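Local coordinates for glycine betaine, L-proline ABC transporter, glycine/betaine/L-proline-binding protein (ProX) (PDB 3TMG), which binds glycine betaine as the substrate-binding component of an ABC transporter, and probably delivers it to the membrane-embedded part for uptake, at residues I55-L60 / T86-L91; S71-P74 / Y80-K83; V73-K78 / Q137-Q142; T211-G216 / D223-F228. All coordinates share one frame; numbering follows the deposited sequence.

Contact 1 (I55-L60 / T86-L91)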
loop_
_atom_site.group_PDB
_atom_site.type_symbol
_atom_site.label_atom_id
_atom_site.label_comp_id
_atom_site.label_asym_id
_atom_site.label_seq_id
_atom_site.Cartn_x
_atom_site.Cartn_y
_atom_site.Cartn_z
ATOM N N ILE A 55 6.999 10.403 -7.323
ATOM C CA ILE A 55 6.523 10.714 -8.686
ATOM C C ILE A 55 5.004 10.582 -8.803
ATOM O O ILE A 55 4.344 11.404 -9.465
ATOM C CB ILE A 55 7.254 9.838 -9.734
ATOM C CG1 ILE A 55 8.672 10.383 -9.911
ATOM C CG2 ILE A 55 6.494 9.795 -11.053
ATOM C CD1 ILE A 55 8.747 11.867 -10.285
ATOM N N MET A 56 4.449 9.566 -8.135
ATOM C CA MET A 56 3.005 9.413 -8.086
ATOM C C MET A 56 2.320 10.674 -7.563
ATOM O O MET A 56 1.391 11.168 -8.195
ATOM C CB MET A 56 2.600 8.221 -7.204
ATOM C CG MET A 56 1.078 8.004 -7.154
ATOM S SD MET A 56 0.703 6.593 -6.059
ATOM C CE MET A 56 1.118 7.294 -4.435
ATOM N N TYR A 57 2.768 11.191 -6.414
ATOM C CA TYR A 57 2.232 12.427 -5.857
ATOM C C TYR A 57 2.493 13.665 -6.754
ATOM O O TYR A 57 1.591 14.488 -6.995
ATOM C CB TYR A 57 2.778 12.672 -4.433
ATOM C CG TYR A 57 2.019 11.939 -3.384
ATOM C CD1 TYR A 57 0.815 12.454 -2.882
ATOM C CD2 TYR A 57 2.478 10.721 -2.877
ATOM C CE1 TYR A 57 0.110 11.784 -1.902
ATOM C CE2 TYR A 57 1.764 10.038 -1.901
ATOM C CZ TYR A 57 0.569 10.582 -1.435
ATOM O OH TYR A 57 -0.144 9.922 -0.468
ATOM N N GLN A 58 3.700 13.766 -7.292
ATOM C CA GLN A 58 4.032 14.852 -8.252
ATOM C C GLN A 58 3.067 14.902 -9.445
ATOM O O GLN A 58 2.538 15.973 -9.839
ATOM C CB GLN A 58 5.445 14.638 -8.810
ATOM C CG GLN A 58 6.582 14.941 -7.854
ATOM C CD GLN A 58 7.819 15.466 -8.575
ATOM O OE1 GLN A 58 8.040 15.201 -9.769
ATOM N NE2 GLN A 58 8.621 16.260 -7.855
ATOM N N TYR A 59 2.855 13.741 -10.049
ATOM C CA TYR A 59 2.047 13.624 -11.265
ATOM C C TYR A 59 0.577 13.888 -11.056
ATOM O O TYR A 59 -0.084 14.463 -11.914
ATOM C CB TYR A 59 2.209 12.244 -11.849
ATOM C CG TYR A 59 3.387 12.153 -12.737
ATOM C CD1 TYR A 59 4.300 13.204 -12.822
ATOM C CD2 TYR A 59 3.599 11.018 -13.499
ATOM C CE1 TYR A 59 5.383 13.130 -13.664
ATOM C CE2 TYR A 59 4.688 10.943 -14.348
ATOM C CZ TYR A 59 5.565 11.990 -14.413
ATOM O OH TYR A 59 6.625 11.880 -15.245
ATOM N N LEU A 60 0.099 13.464 -9.902
ATOM C CA LEU A 60 -1.231 13.757 -9.453
ATOM C C LEU A 60 -1.410 15.273 -9.377
ATOM O O LEU A 60 -2.401 15.805 -9.904
ATOM C CB LEU A 60 -1.456 13.106 -8.096
ATOM C CG LEU A 60 -2.821 13.355 -7.430
ATOM C CD1 LEU A 60 -3.945 12.721 -8.237
ATOM C CD2 LEU A 60 -2.798 12.849 -5.985
ATOM N N THR A 86 -2.912 21.087 -1.722
ATOM C CA THR A 86 -3.673 22.118 -2.453
ATOM C C THR A 86 -3.788 21.814 -3.956
ATOM O O THR A 86 -4.528 22.474 -4.681
ATOM C CB THR A 86 -3.136 23.546 -2.203
ATOM O OG1 THR A 86 -1.831 23.696 -2.773
ATOM C CG2 THR A 86 -3.089 23.816 -0.710
ATOM N N LYS A 87 -3.070 20.788 -4.414
ATOM C CA LYS A 87 -3.057 20.466 -5.834
ATOM C C LYS A 87 -3.759 19.143 -6.182
ATOM O O LYS A 87 -3.647 18.680 -7.303
ATOM C CB LYS A 87 -1.616 20.425 -6.376
ATOM C CG LYS A 87 -0.793 21.686 -6.183
ATOM C CD LYS A 87 -1.109 22.730 -7.239
ATOM C CE LYS A 87 -0.012 23.790 -7.279
ATOM N NZ LYS A 87 1.341 23.180 -7.467
ATOM N N PHE A 88 -4.460 18.530 -5.245
ATOM C CA PHE A 88 -5.263 17.355 -5.574
ATOM C C PHE A 88 -6.544 17.342 -4.742
ATOM O O PHE A 88 -6.713 18.180 -3.835
ATOM C CB PHE A 88 -4.443 16.047 -5.411
ATOM C CG PHE A 88 -3.830 15.850 -4.037
ATOM C CD1 PHE A 88 -4.623 15.575 -2.925
ATOM C CD2 PHE A 88 -2.451 15.880 -3.872
ATOM C CE1 PHE A 88 -4.059 15.401 -1.651
ATOM C CE2 PHE A 88 -1.865 15.671 -2.613
ATOM C CZ PHE A 88 -2.671 15.427 -1.490
ATOM N N VAL A 89 -7.462 16.436 -5.056
ATOM C CA VAL A 89 -8.698 16.315 -4.259
ATOM C C VAL A 89 -8.682 14.975 -3.531
ATOM O O VAL A 89 -8.533 13.941 -4.169
ATOM C CB VAL A 89 -9.988 16.363 -5.118
ATOM C CG1 VAL A 89 -11.205 16.408 -4.204
ATOM C CG2 VAL A 89 -10.005 17.589 -6.024
ATOM N N ASP A 90 -8.845 15.001 -2.213
ATOM C CA ASP A 90 -8.835 13.776 -1.431
ATOM C C ASP A 90 -10.284 13.316 -1.309
ATOM O O ASP A 90 -11.088 14.005 -0.663
ATOM C CB ASP A 90 -8.254 14.083 -0.050
ATOM C CG ASP A 90 -8.084 12.828 0.835
ATOM O OD1 ASP A 90 -8.755 11.788 0.606
ATOM O OD2 ASP A 90 -7.237 12.893 1.775
ATOM N N LEU A 91 -10.624 12.167 -1.894
ATOM C CA LEU A 91 -12.045 11.772 -1.947
ATOM C C LEU A 91 -12.519 11.005 -0.709
ATOM O O LEU A 91 -13.720 10.778 -0.547
ATOM C CB LEU A 91 -12.360 10.978 -3.208
ATOM C CG LEU A 91 -12.024 11.658 -4.532
ATOM C CD1 LEU A 91 -12.440 10.793 -5.727
ATOM C CD2 LEU A 91 -12.638 13.051 -4.615
HETATM O O HOH W 1 -4.063 17.976 -9.814
#
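One water ties the backbone of L60 to that of K87: it lies 2.7 Å from L60 O and 2.6 Å from K87 O, both within hydrogen-bonding geometry. L60 O and K87 O are themselves 4.1 Å apart; as acceptors they cannot bond each other, and the water between them joins the last turn of helix 53-61 to the turn leading into strand 88-105. Deeper in, the contact becomes apolar. L60 reaches across with CG anti to the backbone N (chi1 178°), and its CD2 methyl settles 3.6 Å from F88 CB. The same methyl keeps 3.7 Å from F88 CD2, so it sits where the phenyl ring leaves its stem, the two side chains running roughly at right angles. F88 takes the crowded position between its backbone N and carbonyl carbon (chi1 56°), a torsion that turns the ring toward the helix. From there CE2 meets Y57 CD1 at 4.2 Å, arriving at the edge of the tyrosine ring and close to its plane. Beyond the segments, F88 packs edge-to-face with Y81, and the phenol oxygen of Y57 is hydrogen-bonded to D77 and S71. The helix of this substrate-binding domain is thus joined to the sheet by two kinds of chemistry. Direct carbon packing serves the buried side, whereas a water bridges the facing carbonyls where no backbone N-H links the segments.

Contact 2 (S71-P74 / Y80-K83). With BET (trimethyl glycine), chain E.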
loop_
_atom_site.group_PDB
_atom_site.type_symbol
_atom_site.label_atom_id
_atom_site.label_comp_id
_atom_site.label_asym_id
_atom_site.label_seq_id
_atom_site.Cartn_x
_atom_site.Cartn_y
_atom_site.Cartn_z
ATOM N N SER A 71 -2.923 6.198 -1.565
ATOM C CA SER A 71 -2.428 7.168 -0.565
ATOM C C SER A 71 -2.586 6.682 0.875
ATOM O O SER A 71 -3.718 6.453 1.329
ATOM C CB SER A 71 -3.120 8.532 -0.758
ATOM O OG SER A 71 -2.769 9.487 0.242
ATOM N N TRP A 72 -1.468 6.531 1.586
ATOM C CA TRP A 72 -1.515 6.001 2.983
ATOM C C TRP A 72 -1.433 7.154 3.916
ATOM O O TRP A 72 -0.364 7.766 4.078
ATOM C CB TRP A 72 -0.378 5.017 3.250
ATOM C CG TRP A 72 -0.722 3.624 2.792
ATOM C CD1 TRP A 72 -1.061 3.194 1.500
ATOM C CD2 TRP A 72 -0.665 2.415 3.605
ATOM N NE1 TRP A 72 -1.299 1.825 1.501
ATOM C CE2 TRP A 72 -1.078 1.314 2.749
ATOM C CE3 TRP A 72 -0.338 2.154 4.955
ATOM C CZ2 TRP A 72 -1.126 0.007 3.216
ATOM C CZ3 TRP A 72 -0.410 0.839 5.411
ATOM C CH2 TRP A 72 -0.794 -0.208 4.550
ATOM N N VAL A 73 -2.558 7.475 4.562
ATOM C CA VAL A 73 -2.639 8.731 5.340
ATOM C C VAL A 73 -3.399 8.560 6.639
ATOM O O VAL A 73 -4.248 7.653 6.717
ATOM C CB VAL A 73 -3.368 9.857 4.563
ATOM C CG1 VAL A 73 -2.404 10.475 3.560
ATOM C CG2 VAL A 73 -4.628 9.308 3.885
ATOM N N PRO A 74 -3.114 9.444 7.644
ATOM C CA PRO A 74 -2.201 10.616 7.491
ATOM C C PRO A 74 -0.688 10.342 7.676
ATOM O O PRO A 74 0.134 11.154 7.234
ATOM C CB PRO A 74 -2.666 11.546 8.637
ATOM C CG PRO A 74 -3.022 10.561 9.725
ATOM C CD PRO A 74 -3.783 9.485 8.962
ATOM N N TYR A 80 4.859 13.625 1.646
ATOM C CA TYR A 80 4.368 14.023 0.311
ATOM C C TYR A 80 3.045 14.790 0.294
ATOM O O TYR A 80 2.866 15.740 -0.462
ATOM C CB TYR A 80 4.229 12.786 -0.589
ATOM C CG TYR A 80 5.514 12.009 -0.721
ATOM C CD1 TYR A 80 6.612 12.514 -1.466
ATOM C CD2 TYR A 80 5.668 10.779 -0.060
ATOM C CE1 TYR A 80 7.788 11.784 -1.557
ATOM C CE2 TYR A 80 6.844 10.048 -0.157
ATOM C CZ TYR A 80 7.885 10.543 -0.932
ATOM O OH TYR A 80 9.056 9.798 -1.026
ATOM N N TYR A 81 2.112 14.350 1.125
ATOM C CA TYR A 81 0.727 14.824 1.088
ATOM C C TYR A 81 0.615 16.274 1.575
ATOM O O TYR A 81 -0.043 17.105 0.952
ATOM C CB TYR A 81 -0.094 13.872 1.968
ATOM C CG TYR A 81 -1.563 14.144 2.029
ATOM C CD1 TYR A 81 -2.061 15.225 2.775
ATOM C CD2 TYR A 81 -2.480 13.296 1.379
ATOM C CE1 TYR A 81 -3.416 15.504 2.823
ATOM C CE2 TYR A 81 -3.847 13.573 1.452
ATOM C CZ TYR A 81 -4.301 14.659 2.175
ATOM O OH TYR A 81 -5.652 14.965 2.273
ATOM N N GLU A 82 1.248 16.571 2.704
ATOM C CA GLU A 82 1.249 17.923 3.266
ATOM C C GLU A 82 1.786 18.949 2.290
ATOM O O GLU A 82 1.303 20.077 2.250
ATOM C CB GLU A 82 2.084 17.971 4.534
ATOM C CG GLU A 82 1.417 17.297 5.723
ATOM C CD GLU A 82 0.382 18.196 6.350
ATOM O OE1 GLU A 82 -0.384 18.836 5.588
ATOM O OE2 GLU A 82 0.353 18.271 7.603
ATOM N N LYS A 83 2.791 18.552 1.517
ATOM C CA LYS A 83 3.426 19.449 0.572
ATOM C C LYS A 83 2.531 19.793 -0.620
ATOM O O LYS A 83 2.711 20.836 -1.213
ATOM C CB LYS A 83 4.754 18.854 0.092
ATOM C CG LYS A 83 5.893 19.115 1.066
ATOM C CD LYS A 83 7.106 18.251 0.774
ATOM C CE LYS A 83 7.955 18.052 2.044
ATOM N NZ LYS A 83 7.173 17.593 3.245
HETATM N N BET E . 2.922 0.565 2.064
HETATM C CA BET E . 2.469 1.893 1.616
HETATM C C BET E . 3.212 2.948 2.449
HETATM O O BET E . 4.412 3.290 2.275
HETATM O OXT BET E . 2.558 3.427 3.352
HETATM C C1 BET E . 2.155 -0.515 1.419
HETATM C C2 BET E . 2.744 0.423 3.503
HETATM C C3 BET E . 4.357 0.406 1.751
#
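V73 and Y81 carry this packing of strand 67-73 of the periplasmic-binding-protein fold against helix 78-84, which follows it after a short loop. V73 CG1 lies 3.6 Å from Y81 CD2 and 4.0 Å from Y81 CE2, its methyl approaching the phenol ring obliquely, the side chains roughly perpendicular. S71, two residues earlier, points the same way, its OG at the rim of that ring, near its plane. That hydroxyl is hydrogen-bonded to Y57; at 4.0 Å from Y81 CD2 it only packs against Y81. Y81 extends over the strand with CG anti to its backbone N (chi1 -178°), which carries the phenol oxygen on to a hydrogen bond with D90. Alternation along the strand sends W72 the other way, into the ligand pocket. One face of its indole receives trimethyl glycine: BET CA stands 3.6 Å above the plane, toward the rim, and the methyl C2 is 3.7 Å from W72 CH2. W25 and W182 also line this pocket, an aromatic enclosure consistent with binding a quaternary ammonium. E28 hydrogen-bonds W72 NE1, which would help fix the indole's rotation, while over the CB end of the same face the carboxylate oxygen BET OXT lies 3.3 Å from W72 CG.

Contact 3 (V73-K78 / Q137-Q142)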
loop_
_atom_site.group_PDB
_atom_site.type_symbol
_atom_site.label_atom_id
_atom_site.label_comp_id
_atom_site.label_asym_id
_atom_site.label_seq_id
_atom_site.Cartn_x
_atom_site.Cartn_y
_atom_site.Cartn_z
ATOM N N VAL A 73 -2.558 7.475 4.562
ATOM C CA VAL A 73 -2.639 8.731 5.340
ATOM C C VAL A 73 -3.399 8.560 6.639
ATOM O O VAL A 73 -4.248 7.653 6.717
ATOM C CB VAL A 73 -3.368 9.857 4.563
ATOM C CG1 VAL A 73 -2.404 10.475 3.560
ATOM C CG2 VAL A 73 -4.628 9.308 3.885
ATOM N N PRO A 74 -3.114 9.444 7.644
ATOM C CA PRO A 74 -2.201 10.616 7.491
ATOM C C PRO A 74 -0.688 10.342 7.676
ATOM O O PRO A 74 0.134 11.154 7.234
ATOM C CB PRO A 74 -2.666 11.546 8.637
ATOM C CG PRO A 74 -3.022 10.561 9.725
ATOM C CD PRO A 74 -3.783 9.485 8.962
ATOM N N THR A 75 -0.315 9.207 8.281
ATOM C CA THR A 75 1.054 9.102 8.791
ATOM C C THR A 75 2.110 8.706 7.753
ATOM O O THR A 75 3.128 9.427 7.601
ATOM C CB THR A 75 1.182 8.184 10.025
ATOM O OG1 THR A 75 0.330 8.695 11.050
ATOM C CG2 THR A 75 2.684 8.172 10.538
ATOM N N ALA A 76 1.844 7.622 7.028
ATOM C CA ALA A 76 2.865 7.074 6.130
ATOM C C ALA A 76 3.269 8.104 5.100
ATOM O O ALA A 76 4.468 8.316 4.875
ATOM C CB ALA A 76 2.389 5.788 5.465
ATOM N N ASP A 77 2.289 8.756 4.465
ATOM C CA ASP A 77 2.604 9.649 3.349
ATOM C C ASP A 77 2.658 11.131 3.683
ATOM O O ASP A 77 2.646 11.949 2.769
ATOM C CB ASP A 77 1.643 9.446 2.157
ATOM C CG ASP A 77 1.787 8.085 1.503
ATOM O OD1 ASP A 77 2.645 7.243 1.930
ATOM O OD2 ASP A 77 0.986 7.847 0.576
ATOM N N LYS A 78 2.749 11.468 4.960
ATOM C CA LYS A 78 2.724 12.862 5.411
ATOM C C LYS A 78 3.696 13.729 4.613
ATOM O O LYS A 78 3.321 14.786 4.131
ATOM C CB LYS A 78 3.046 12.953 6.914
ATOM N N GLN A 137 8.908 3.593 4.680
ATOM C CA GLN A 137 10.367 3.668 4.857
ATOM C C GLN A 137 10.839 4.982 5.494
ATOM O O GLN A 137 11.739 5.004 6.360
ATOM C CB GLN A 137 11.053 3.490 3.501
ATOM C CG GLN A 137 12.590 3.322 3.549
ATOM C CD GLN A 137 13.034 1.904 3.876
ATOM O OE1 GLN A 137 12.220 1.041 4.220
ATOM N NE2 GLN A 137 14.352 1.681 3.852
ATOM N N ILE A 138 10.266 6.085 5.026
ATOM C CA ILE A 138 10.510 7.396 5.629
ATOM C C ILE A 138 10.182 7.402 7.138
ATOM O O ILE A 138 11.018 7.811 7.995
ATOM C CB ILE A 138 9.712 8.495 4.897
ATOM C CG1 ILE A 138 10.197 8.615 3.420
ATOM C CG2 ILE A 138 9.837 9.832 5.664
ATOM C CD1 ILE A 138 9.523 9.727 2.610
ATOM N N VAL A 139 8.984 6.932 7.482
ATOM C CA VAL A 139 8.540 7.022 8.897
ATOM C C VAL A 139 9.346 6.047 9.769
ATOM O O VAL A 139 9.669 6.327 10.902
ATOM C CB VAL A 139 7.025 6.760 9.052
ATOM C CG1 VAL A 139 6.649 6.886 10.518
ATOM C CG2 VAL A 139 6.250 7.848 8.251
ATOM N N THR A 140 9.694 4.906 9.199
ATOM C CA THR A 140 10.585 3.965 9.907
ATOM C C THR A 140 11.934 4.630 10.287
ATOM O O THR A 140 12.424 4.486 11.408
ATOM C CB THR A 140 10.861 2.745 9.034
ATOM O OG1 THR A 140 9.645 1.994 8.872
ATOM C CG2 THR A 140 11.903 1.862 9.708
ATOM N N GLU A 141 12.539 5.331 9.345
ATOM C CA GLU A 141 13.782 6.050 9.641
ATOM C C GLU A 141 13.545 7.110 10.724
ATOM O O GLU A 141 14.391 7.314 11.615
ATOM C CB GLU A 141 14.334 6.694 8.369
ATOM C CG GLU A 141 15.655 7.399 8.581
ATOM C CD GLU A 141 16.013 8.268 7.397
ATOM O OE1 GLU A 141 15.154 8.464 6.513
ATOM O OE2 GLU A 141 17.168 8.740 7.342
ATOM N N GLN A 142 12.392 7.787 10.671
ATOM C CA GLN A 142 12.084 8.783 11.706
ATOM C C GLN A 142 11.913 8.109 13.092
ATOM O O GLN A 142 12.381 8.649 14.109
ATOM C CB GLN A 142 10.840 9.603 11.306
ATOM C CG GLN A 142 11.106 10.476 10.065
ATOM C CD GLN A 142 9.862 11.144 9.480
ATOM O OE1 GLN A 142 8.746 10.677 9.644
ATOM N NE2 GLN A 142 10.071 12.247 8.774
#
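A76 and V139 bring their CA atoms to 6.3 Å where a type I turn from T75 to K78 abuts helix 135-146. The hydrogen bond that closes the turn, K78 N to T75 O, is weak at 3.4 Å. V139 is the side chain that carries the contact from the helix. Its CG2 methyl faces the carbonyl oxygens of the turn, 3.6 Å from T75 O and 3.8 Å from A76 O, so the helix presents carbon to two oxygens without any hydrogen bond across. The other branch, CG1, stands anti to the backbone N (chi1 -179°) and approaches T75 CG2 at 4.2 Å, the two side chains crossing near a right angle. T75 turns its methyl to the helix and leaves OG1 to hydrogen-bond with E207. In this family of two-lobed binding proteins the ligand is held at the cleft, and here both partners border it. A76 belongs to the trimethyl glycine pocket, its side chain about 3 Å from the ligand at nearest atoms. One residue before the 137-142 segment, the backbone N-H of T136 hydrogen-bonds the ligand, and the amino end of the helix would be expected to favour a carboxylate there. T140 OG1 hydrogen-bonds back to T136 O, a local bond one turn along the helix. Q100 of strand 88-105 touches T75, A76 and V139 alike.

Contact 4 (T211-G216 / D223-F228)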
loop_
_atom_site.group_PDB
_atom_site.type_symbol
_atom_site.label_atom_id
_atom_site.label_comp_id
_atom_site.label_asym_id
_atom_site.label_seq_id
_atom_site.Cartn_x
_atom_site.Cartn_y
_atom_site.Cartn_z
ATOM N N THR A 211 -8.200 7.676 -1.745
ATOM C CA THR A 211 -8.241 7.825 -3.186
ATOM C C THR A 211 -8.099 9.337 -3.431
ATOM O O THR A 211 -8.854 10.142 -2.874
ATOM C CB THR A 211 -9.602 7.339 -3.750
ATOM O OG1 THR A 211 -9.709 5.913 -3.564
ATOM C CG2 THR A 211 -9.687 7.645 -5.270
ATOM N N LEU A 212 -7.093 9.717 -4.208
ATOM C CA LEU A 212 -6.921 11.116 -4.574
ATOM C C LEU A 212 -7.074 11.261 -6.074
ATOM O O LEU A 212 -6.631 10.387 -6.834
ATOM C CB LEU A 212 -5.547 11.641 -4.162
ATOM C CG LEU A 212 -5.004 11.181 -2.812
ATOM C CD1 LEU A 212 -3.543 11.590 -2.651
ATOM C CD2 LEU A 212 -5.829 11.680 -1.621
ATOM N N VAL A 213 -7.662 12.378 -6.518
ATOM C CA VAL A 213 -7.822 12.622 -7.957
ATOM C C VAL A 213 -7.307 14.032 -8.273
ATOM O O VAL A 213 -7.182 14.880 -7.398
ATOM C CB VAL A 213 -9.292 12.453 -8.445
ATOM C CG1 VAL A 213 -9.798 11.041 -8.229
ATOM C CG2 VAL A 213 -10.223 13.461 -7.766
ATOM N N ARG A 214 -6.970 14.257 -9.527
ATOM C CA ARG A 214 -6.461 15.567 -9.948
ATOM C C ARG A 214 -7.557 16.636 -9.829
ATOM O O ARG A 214 -8.725 16.313 -9.934
ATOM C CB ARG A 214 -5.921 15.512 -11.377
ATOM C CG ARG A 214 -6.895 15.041 -12.441
ATOM C CD ARG A 214 -6.303 15.200 -13.837
ATOM N NE ARG A 214 -7.285 14.923 -14.883
ATOM C CZ ARG A 214 -8.150 15.809 -15.381
ATOM N NH1 ARG A 214 -8.162 17.066 -14.944
ATOM N NH2 ARG A 214 -8.986 15.431 -16.356
ATOM N N LEU A 215 -7.147 17.894 -9.652
ATOM C CA LEU A 215 -8.040 19.058 -9.623
ATOM C C LEU A 215 -9.203 19.097 -10.644
ATOM O O LEU A 215 -10.332 19.424 -10.281
ATOM C CB LEU A 215 -7.220 20.371 -9.721
ATOM C CG LEU A 215 -6.340 20.732 -8.513
ATOM C CD1 LEU A 215 -5.701 22.104 -8.652
ATOM C CD2 LEU A 215 -7.109 20.628 -7.201
ATOM N N GLY A 216 -8.960 18.787 -11.905
ATOM C CA GLY A 216 -10.050 19.033 -12.889
ATOM C C GLY A 216 -10.918 17.818 -13.207
ATOM O O GLY A 216 -11.793 17.900 -14.056
ATOM N N ASP A 223 -17.841 10.362 -15.021
ATOM C CA ASP A 223 -17.888 8.906 -14.878
ATOM C C ASP A 223 -16.620 8.345 -14.219
ATOM O O ASP A 223 -16.716 7.445 -13.340
ATOM C CB ASP A 223 -18.137 8.241 -16.227
ATOM C CG ASP A 223 -19.556 8.483 -16.746
ATOM O OD1 ASP A 223 -20.440 8.897 -15.972
ATOM O OD2 ASP A 223 -19.765 8.252 -17.931
ATOM N N ALA A 224 -15.447 8.861 -14.623
ATOM C CA ALA A 224 -14.178 8.404 -14.031
ATOM C C ALA A 224 -14.080 8.878 -12.591
ATOM O O ALA A 224 -13.687 8.111 -11.726
ATOM C CB ALA A 224 -12.941 8.854 -14.818
ATOM N N TYR A 225 -14.447 10.137 -12.344
ATOM C CA TYR A 225 -14.539 10.670 -10.974
ATOM C C TYR A 225 -15.409 9.796 -10.078
ATOM O O TYR A 225 -15.011 9.458 -8.954
ATOM C CB TYR A 225 -15.079 12.100 -11.012
ATOM C CG TYR A 225 -15.200 12.748 -9.657
ATOM C CD1 TYR A 225 -16.345 12.568 -8.878
ATOM C CD2 TYR A 225 -14.163 13.519 -9.137
ATOM C CE1 TYR A 225 -16.459 13.153 -7.610
ATOM C CE2 TYR A 225 -14.269 14.120 -7.882
ATOM C CZ TYR A 225 -15.422 13.942 -7.122
ATOM O OH TYR A 225 -15.548 14.514 -5.854
ATOM N N TYR A 226 -16.581 9.416 -10.582
ATOM C CA TYR A 226 -17.532 8.605 -9.828
ATOM C C TYR A 226 -16.902 7.284 -9.393
ATOM O O TYR A 226 -17.041 6.902 -8.240
ATOM C CB TYR A 226 -18.795 8.372 -10.682
ATOM C CG TYR A 226 -19.910 7.595 -10.018
ATOM C CD1 TYR A 226 -19.769 6.224 -9.756
ATOM C CD2 TYR A 226 -21.135 8.228 -9.674
ATOM C CE1 TYR A 226 -20.787 5.507 -9.157
ATOM C CE2 TYR A 226 -22.168 7.516 -9.094
ATOM C CZ TYR A 226 -21.995 6.163 -8.859
ATOM O OH TYR A 226 -23.019 5.471 -8.249
ATOM N N VAL A 227 -16.174 6.602 -10.292
ATOM C CA VAL A 227 -15.540 5.340 -9.920
ATOM C C VAL A 227 -14.481 5.566 -8.820
ATOM O O VAL A 227 -14.462 4.848 -7.807
ATOM C CB VAL A 227 -14.916 4.633 -11.134
ATOM C CG1 VAL A 227 -14.208 3.366 -10.710
ATOM C CG2 VAL A 227 -15.999 4.339 -12.172
ATOM N N PHE A 228 -13.607 6.558 -9.000
ATOM C CA PHE A 228 -12.646 6.880 -7.944
ATOM C C PHE A 228 -13.355 7.192 -6.609
ATOM O O PHE A 228 -12.881 6.797 -5.515
ATOM C CB PHE A 228 -11.732 8.056 -8.350
ATOM C CG PHE A 228 -10.645 7.694 -9.367
ATOM C CD1 PHE A 228 -9.655 6.756 -9.057
ATOM C CD2 PHE A 228 -10.593 8.320 -10.603
ATOM C CE1 PHE A 228 -8.643 6.439 -9.974
ATOM C CE2 PHE A 228 -9.589 7.999 -11.540
ATOM C CZ PHE A 228 -8.602 7.071 -11.214
HETATM O O HOH W 2 -12.359 5.637 -3.256
#
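The rings of F228 and Y225 both take methyl groups of V213, and each methyl approaches its ring at a slant. V213 CG1 lies 3.6 Å from F228 CG and equally near F228 CB, while CG2 turns to the tyrosine, 4.1 Å from Y225 CE2. With CG1 beside the backbone N (chi1 -62°), the valine splits its two branches between Y225 and F228, which are about one helical turn apart. T211, two residues back on the same side of the strand, adds a third methyl: CG2 is 3.7 Å from F228 CB and 3.3 Å from F228 O. The threonine's hydroxyl is put to another use. A water stands 2.7 Å from T211 OG1 and 2.6 Å from F228 O, bridging side chain to helix backbone, and OG1 is also hydrogen-bonded to N94. The contact is therefore carbon along most of its length and polar at one end. Strand 211-214 and helix 223-228 run nearly antiparallel, at 161°, with segment axes approaching to 9.5 Å. The strand lies between two others in the antiparallel sheet, V213 pairing with V89 of strand 88-105 and L212 with T68 of strand 67-73. L91 of strand 88-105 also touches Y225. Helix 222-230 in turn presents A224 and V227 to helix 26-41, so it is packed between that helix and the sheet.

All four contacts are largely buried, yet they differ in their relation to the ligand. Contacts 2 and 3 share V73 and P74 and reach the pocket, through W72 and A76, whereas contact 4 is remote from it, with the T211 side chain about 14 Å from the ligand. Contacts 1, 2 and 4 converge on one antiparallel sheet, where a hydrogen bond from L91 N to T211 O joins contacts 1 and 4. Both of these combine apolar packing with a water bridge, between two carbonyls in contact 1 and between a hydroxyl and a carbonyl in contact 4. Contact 3, whose touching residues lie in a turn and a helix, sets methyls against turn carbonyls; D77 there accepts a hydrogen bond from W72 N, linking it to contact 2.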